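Local coordinates for protein orotidine 5'-phosphate decarboxylase (Pyrococcus horikoshii, PDB 2CZE) that probably catalyses the decarboxylation of orotidine 5'-monophosphate to UMP, the last step of de novo UMP synthesis, as a homodimer, at residues A[29-34]-A[55-60]; A[127-132]-A[152-157]. All blocks are in the same frame, centred on the assembly; numbering follows the deposited sequence.

Contact 1 (A[29-34]-A[55-60]). With U5P (uridine-5'-monophosphate), chain C.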
loop_
_atom_site.group_PDB
_atom_site.type_symbol
_atom_site.label_atom_id
_atom_site.label_comp_id
_atom_site.label_asym_id
_atom_site.label_seq_id
_atom_site.Cartn_x
_atom_site.Cartn_y
_atom_site.Cartn_z
ATOM N N LYS A 29 3.373 15.262 -5.253
ATOM C CA LYS A 29 2.988 13.886 -4.960
ATOM C C LYS A 29 3.233 13.616 -3.481
ATOM O O LYS A 29 4.343 13.826 -2.987
ATOM C CB LYS A 29 3.813 12.897 -5.797
ATOM C CG LYS A 29 3.369 11.429 -5.653
ATOM C CD LYS A 29 4.159 10.475 -6.561
ATOM C CE LYS A 29 5.552 10.164 -5.991
ATOM N NZ LYS A 29 5.500 9.365 -4.722
ATOM N N VAL A 30 2.197 13.196 -2.761
ATOM C CA VAL A 30 2.354 12.879 -1.343
ATOM C C VAL A 30 2.288 11.359 -1.201
ATOM O O VAL A 30 1.584 10.693 -1.960
ATOM C CB VAL A 30 1.262 13.561 -0.456
ATOM C CG1 VAL A 30 1.139 15.044 -0.839
ATOM C CG2 VAL A 30 -0.053 12.849 -0.571
ATOM N N ASN A 31 3.018 10.812 -0.234
ATOM C CA ASN A 31 3.060 9.367 -0.032
ATOM C C ASN A 31 2.768 9.146 1.456
ATOM O O ASN A 31 2.527 10.109 2.196
ATOM C CB ASN A 31 4.453 8.845 -0.422
ATOM C CG ASN A 31 4.469 7.357 -0.795
ATOM O OD1 ASN A 31 3.794 6.528 -0.175
ATOM N ND2 ASN A 31 5.282 7.016 -1.801
ATOM N N TRP A 32 2.791 7.898 1.907
ATOM C CA TRP A 32 2.474 7.616 3.305
ATOM C C TRP A 32 3.356 8.318 4.347
ATOM O O TRP A 32 2.884 8.671 5.429
ATOM C CB TRP A 32 2.468 6.097 3.556
ATOM C CG TRP A 32 1.361 5.386 2.832
ATOM C CD1 TRP A 32 1.490 4.399 1.893
ATOM C CD2 TRP A 32 -0.051 5.583 3.016
ATOM N NE1 TRP A 32 0.247 3.967 1.484
ATOM C CE2 TRP A 32 -0.716 4.674 2.158
ATOM C CE3 TRP A 32 -0.819 6.435 3.823
ATOM C CZ2 TRP A 32 -2.114 4.589 2.088
ATOM C CZ3 TRP A 32 -2.214 6.353 3.750
ATOM C CH2 TRP A 32 -2.843 5.434 2.889
ATOM N N PRO A 33 4.651 8.529 4.040
ATOM C CA PRO A 33 5.496 9.200 5.041
ATOM C C PRO A 33 4.945 10.551 5.513
ATOM O O PRO A 33 4.853 10.808 6.710
ATOM C CB PRO A 33 6.840 9.340 4.322
ATOM C CG PRO A 33 6.854 8.109 3.449
ATOM C CD PRO A 33 5.449 8.124 2.870
ATOM N N LEU A 34 4.553 11.406 4.574
ATOM C CA LEU A 34 4.029 12.726 4.942
ATOM C C LEU A 34 2.637 12.612 5.581
ATOM O O LEU A 34 2.329 13.311 6.559
ATOM C CB LEU A 34 3.985 13.636 3.707
ATOM C CG LEU A 34 3.472 15.067 3.925
ATOM C CD1 LEU A 34 4.354 15.786 4.936
ATOM C CD2 LEU A 34 3.456 15.805 2.597
ATOM N N ILE A 55 -1.146 14.487 -6.117
ATOM C CA ILE A 55 -1.248 13.055 -6.375
ATOM C C ILE A 55 -0.968 12.343 -5.046
ATOM O O ILE A 55 0.049 12.617 -4.399
ATOM C CB ILE A 55 -0.167 12.575 -7.373
ATOM C CG1 ILE A 55 -0.363 13.228 -8.743
ATOM C CG2 ILE A 55 -0.212 11.037 -7.479
ATOM C CD1 ILE A 55 0.849 13.025 -9.690
ATOM N N ALA A 56 -1.865 11.448 -4.630
ATOM C CA ALA A 56 -1.661 10.681 -3.398
ATOM C C ALA A 56 -1.109 9.347 -3.864
ATOM O O ALA A 56 -1.850 8.527 -4.421
ATOM C CB ALA A 56 -2.983 10.469 -2.655
ATOM N N ASP A 57 0.189 9.143 -3.656
ATOM C CA ASP A 57 0.858 7.905 -4.067
ATOM C C ASP A 57 0.683 6.911 -2.930
ATOM O O ASP A 57 1.563 6.758 -2.083
ATOM C CB ASP A 57 2.352 8.170 -4.313
ATOM C CG ASP A 57 3.064 6.983 -4.965
ATOM O OD1 ASP A 57 2.407 5.946 -5.216
ATOM O OD2 ASP A 57 4.287 7.087 -5.226
ATOM N N LEU A 58 -0.467 6.249 -2.906
ATOM C CA LEU A 58 -0.782 5.308 -1.839
ATOM C C LEU A 58 -0.424 3.881 -2.181
ATOM O O LEU A 58 -0.343 3.043 -1.290
ATOM C CB LEU A 58 -2.279 5.372 -1.500
ATOM C CG LEU A 58 -2.910 6.760 -1.291
ATOM C CD1 LEU A 58 -4.407 6.583 -0.919
ATOM C CD2 LEU A 58 -2.174 7.514 -0.181
ATOM N N LYS A 59 -0.228 3.605 -3.468
ATOM C CA LYS A 59 0.105 2.256 -3.914
ATOM C C LYS A 59 -0.947 1.320 -3.358
ATOM O O LYS A 59 -0.613 0.253 -2.852
ATOM C CB LYS A 59 1.478 1.834 -3.379
ATOM C CG LYS A 59 2.666 2.606 -3.941
ATOM C CD LYS A 59 2.884 2.263 -5.400
ATOM C CE LYS A 59 4.209 2.790 -5.887
ATOM N NZ LYS A 59 4.285 4.266 -5.716
ATOM N N LEU A 60 -2.217 1.715 -3.443
ATOM C CA LEU A 60 -3.291 0.883 -2.907
ATOM C C LEU A 60 -3.188 -0.515 -3.485
ATOM O O LEU A 60 -3.031 -0.701 -4.693
ATOM C CB LEU A 60 -4.655 1.501 -3.206
ATOM C CG LEU A 60 -4.911 2.832 -2.488
ATOM C CD1 LEU A 60 -6.369 3.239 -2.699
ATOM C CD2 LEU A 60 -4.614 2.686 -0.979
HETATM N N1 U5P C . 7.996 5.684 -6.407
HETATM C C2 U5P C . 9.227 5.272 -6.936
HETATM N N3 U5P C . 9.259 4.223 -7.862
HETATM C C4 U5P C . 8.073 3.588 -8.255
HETATM C C5 U5P C . 6.852 3.990 -7.722
HETATM C C6 U5P C . 6.818 5.033 -6.803
HETATM O O2 U5P C . 10.284 5.808 -6.595
HETATM O O4 U5P C . 8.118 2.684 -9.088
HETATM C "C1'" U5P C . 7.909 6.853 -5.499
HETATM C "C2'" U5P C . 8.825 6.741 -4.277
HETATM O "O2'" U5P C . 8.109 6.090 -3.226
HETATM C "C3'" U5P C . 8.989 8.219 -3.924
HETATM C "C4'" U5P C . 9.116 8.846 -5.316
HETATM O "O3'" U5P C . 7.832 8.722 -3.249
HETATM O "O4'" U5P C . 8.335 8.029 -6.207
HETATM C "C5'" U5P C . 10.577 8.819 -5.774
HETATM O "O5'" U5P C . 11.333 9.676 -4.918
HETATM P P U5P C . 12.918 9.904 -5.083
HETATM O O1P U5P C . 13.479 10.450 -3.826
HETATM O O2P U5P C . 13.108 10.888 -6.341
HETATM O O3P U5P C . 13.570 8.491 -5.487
#

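Contact 2 (A[127-132]-A[152-157])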
loop_
_atom_site.group_PDB
_atom_site.type_symbol
_atom_site.label_atom_id
_atom_site.label_comp_id
_atom_site.label_asym_id
_atom_site.label_seq_id
_atom_site.Cartn_x
_atom_site.Cartn_y
_atom_site.Cartn_z
ATOM N N VAL A 127 -4.267 -4.275 -19.095
ATOM C CA VAL A 127 -5.289 -3.912 -18.124
ATOM C C VAL A 127 -5.487 -2.402 -18.106
ATOM O O VAL A 127 -6.627 -1.917 -18.084
ATOM C CB VAL A 127 -4.922 -4.398 -16.705
ATOM C CG1 VAL A 127 -5.997 -3.967 -15.713
ATOM C CG2 VAL A 127 -4.793 -5.900 -16.694
ATOM N N ALA A 128 -4.383 -1.657 -18.122
ATOM C CA ALA A 128 -4.471 -0.204 -18.110
ATOM C C ALA A 128 -5.215 0.278 -19.350
ATOM O O ALA A 128 -5.989 1.226 -19.276
ATOM C CB ALA A 128 -3.065 0.419 -18.062
ATOM N N ASN A 129 -4.972 -0.359 -20.496
ATOM C CA ASN A 129 -5.651 0.046 -21.735
ATOM C C ASN A 129 -7.153 -0.168 -21.676
ATOM O O ASN A 129 -7.913 0.618 -22.233
ATOM C CB ASN A 129 -5.088 -0.699 -22.949
ATOM C CG ASN A 129 -3.735 -0.157 -23.394
ATOM O OD1 ASN A 129 -3.390 0.995 -23.113
ATOM N ND2 ASN A 129 -2.972 -0.978 -24.102
ATOM N N GLU A 130 -7.589 -1.228 -21.004
ATOM C CA GLU A 130 -9.013 -1.485 -20.897
ATOM C C GLU A 130 -9.668 -0.561 -19.856
ATOM O O GLU A 130 -10.777 -0.075 -20.074
ATOM C CB GLU A 130 -9.271 -2.970 -20.564
ATOM C CG GLU A 130 -9.034 -3.397 -19.117
ATOM C CD GLU A 130 -9.254 -4.901 -18.905
ATOM O OE1 GLU A 130 -9.326 -5.346 -17.739
ATOM O OE2 GLU A 130 -9.344 -5.640 -19.908
ATOM N N ILE A 131 -8.971 -0.297 -18.752
ATOM C CA ILE A 131 -9.488 0.561 -17.681
ATOM C C ILE A 131 -9.422 2.054 -18.009
ATOM O O ILE A 131 -10.287 2.830 -17.595
ATOM C CB ILE A 131 -8.715 0.299 -16.353
ATOM C CG1 ILE A 131 -9.081 -1.088 -15.829
ATOM C CG2 ILE A 131 -9.057 1.367 -15.289
ATOM C CD1 ILE A 131 -8.346 -1.493 -14.574
ATOM N N GLU A 132 -8.381 2.455 -18.731
ATOM C CA GLU A 132 -8.201 3.854 -19.101
ATOM C C GLU A 132 -8.050 4.827 -17.935
ATOM O O GLU A 132 -8.874 5.714 -17.739
ATOM C CB GLU A 132 -9.339 4.319 -20.029
ATOM C CG GLU A 132 -9.065 3.973 -21.487
ATOM C CD GLU A 132 -10.148 4.451 -22.441
ATOM O OE1 GLU A 132 -10.561 5.628 -22.352
ATOM O OE2 GLU A 132 -10.572 3.644 -23.291
ATOM N N ARG A 152 2.994 0.686 -26.420
ATOM C CA ARG A 152 1.860 -0.236 -26.312
ATOM C C ARG A 152 0.673 0.310 -25.540
ATOM O O ARG A 152 -0.379 -0.323 -25.476
ATOM C CB ARG A 152 2.318 -1.539 -25.659
ATOM C CG ARG A 152 3.379 -2.269 -26.453
ATOM C CD ARG A 152 4.141 -3.270 -25.587
ATOM N NE ARG A 152 5.109 -4.022 -26.382
ATOM C CZ ARG A 152 6.226 -3.516 -26.897
ATOM N NH1 ARG A 152 7.028 -4.301 -27.610
ATOM N NH2 ARG A 152 6.557 -2.243 -26.695
ATOM N N LEU A 153 0.847 1.489 -24.959
ATOM C CA LEU A 153 -0.194 2.115 -24.154
ATOM C C LEU A 153 -1.058 3.063 -24.983
ATOM O O LEU A 153 -0.533 3.827 -25.784
ATOM C CB LEU A 153 0.474 2.888 -23.003
ATOM C CG LEU A 153 -0.438 3.477 -21.921
ATOM C CD1 LEU A 153 -1.013 2.358 -21.072
ATOM C CD2 LEU A 153 0.358 4.449 -21.053
ATOM N N LYS A 154 -2.375 3.022 -24.790
ATOM C CA LYS A 154 -3.269 3.927 -25.525
ATOM C C LYS A 154 -2.787 5.363 -25.394
ATOM O O LYS A 154 -2.497 5.821 -24.291
ATOM C CB LYS A 154 -4.698 3.844 -24.988
ATOM C CG LYS A 154 -5.401 2.555 -25.329
ATOM C CD LYS A 154 -6.860 2.625 -24.952
ATOM C CE LYS A 154 -7.572 1.363 -25.396
ATOM N NZ LYS A 154 -9.011 1.392 -25.033
ATOM N N GLU A 155 -2.726 6.067 -26.525
ATOM C CA GLU A 155 -2.252 7.454 -26.587
ATOM C C GLU A 155 -2.789 8.408 -25.527
ATOM O O GLU A 155 -2.059 9.280 -25.035
ATOM C CB GLU A 155 -2.559 8.058 -27.963
ATOM C CG GLU A 155 -1.865 7.372 -29.123
ATOM C CD GLU A 155 -2.157 8.048 -30.452
ATOM O OE1 GLU A 155 -1.821 9.245 -30.600
ATOM O OE2 GLU A 155 -2.723 7.376 -31.345
ATOM N N GLY A 156 -4.064 8.255 -25.189
ATOM C CA GLY A 156 -4.677 9.137 -24.207
ATOM C C GLY A 156 -4.226 8.943 -22.769
ATOM O O GLY A 156 -4.510 9.768 -21.907
ATOM N N ILE A 157 -3.512 7.859 -22.503
ATOM C CA ILE A 157 -3.042 7.590 -21.146
ATOM C C ILE A 157 -1.651 8.182 -20.942
ATOM O O ILE A 157 -0.758 7.986 -21.758
ATOM C CB ILE A 157 -3.019 6.074 -20.883
ATOM C CG1 ILE A 157 -4.429 5.509 -21.112
ATOM C CG2 ILE A 157 -2.533 5.789 -19.461
ATOM C CD1 ILE A 157 -4.524 3.979 -21.086
#

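Contact 1 (A[29-34]-A[55-60])
K29 turns its side chain anti to the backbone N (chi1 -174°), D57 likewise, and bends at chi3 and chi4 then carry K29 NZ across to the carboxylate. The salt bridge K29 NZ–D57 OD2 is 2.6 Å long and uses the anti lone pair of OD2. K29 NZ also donates to O3' of the bound UMP at 2.8 Å. K59, the proton donor, is placed near D57 OD1, though the position of its NZ is doubtful. N31 lies alongside D57, its amide 36° from the carboxylate plane. N31 ND2 gives a weak bond to O3' of UMP and bonds D62 OD2 of the second subunit, while N31 OD1 accepts W32 N at 2.7 Å on an in-plane lone pair. The two strands pair in parallel through V30 N–I55 O (2.8 Å) and D57 N–V30 O (2.7 Å). W32 NE1 reaches L58 O at 3.0 Å by a bent bond (140°), and L58 CD2 sits over the six-membered ring in a CH-pi contact. An alanine in place of W32 would probably leave L58 O without this donor and L58 CD2 without its ring, and remove the stack on W32 of the second subunit. The Lys-Asp-Lys network at the C-terminal ends of neighbouring strands is characteristic of the OMP decarboxylase active site in its TIM barrel.

Contact 2 (A[127-132]-A[152-157])
N129 supplies the main polar link to 152-157, using both ends of its amide. N129 OD1 accepts from K154 N at 2.8 Å in a nearly straight bond (172°), although the donor stands above the carbonyl plane. N129 ND2 donates to R152 O at 3.0 Å, and here the acceptor lies close to the amide plane of N129. One bond accepted and one donated, to backbone groups two residues apart, fix the rotation of the amide and tie the helix to the connection after helix 143-152.

The charged contact runs through K154 and E132. The lysine chain, extended beyond CG, crosses N129 obliquely and brings K154 NZ to N129 O at 3.1 Å, near the C-terminal end of the helix. A weak salt bridge joins K154 NZ to E132 OE2 at 3.2 Å. E132, whose positive phi of 61° marks the departure from helical geometry, crosses the lysine at about a right angle.

Van der Waals contacts lie beside the amide. L153, with CG anti to its backbone N (chi1 -172°), lays CD1 against N129 OD1 at 3.4 Å and makes an apolar contact with A128 CB at 4.1 Å. I157 directs CD1 to A128 O at 3.6 Å. A type I turn from K154 to I157, closed by I157 N–K154 O, carries the chain round to this isoleucine.

The contact joins the end of helix 121-131 to the turn leading into strand 158-161; A128, L153 and I157 all pack on V136 of strand 135-137, while R150 of helix 143-152 bonds the carbonyls of L153 and I157.

In the fold
Both contacts belong to one eight-stranded barrel, with centres 22 Å apart and nearest atoms about 11 Å apart, so they do not touch. Contact 1 joins the second and third strands, its centre about 8 Å from that of the chain, and binds the ribose O3' of UMP through K29, with a weak bond from N31, as well as holding the proton donor; residues of the second subunit complete this site. Contact 2 lies farther out, about 17 Å from the centre of the chain and away from the annotated sites. It joins the helix before the sixth strand to the turn before the seventh. One contact is thus strand pairing within the barrel wall, the other belongs to the outer layer.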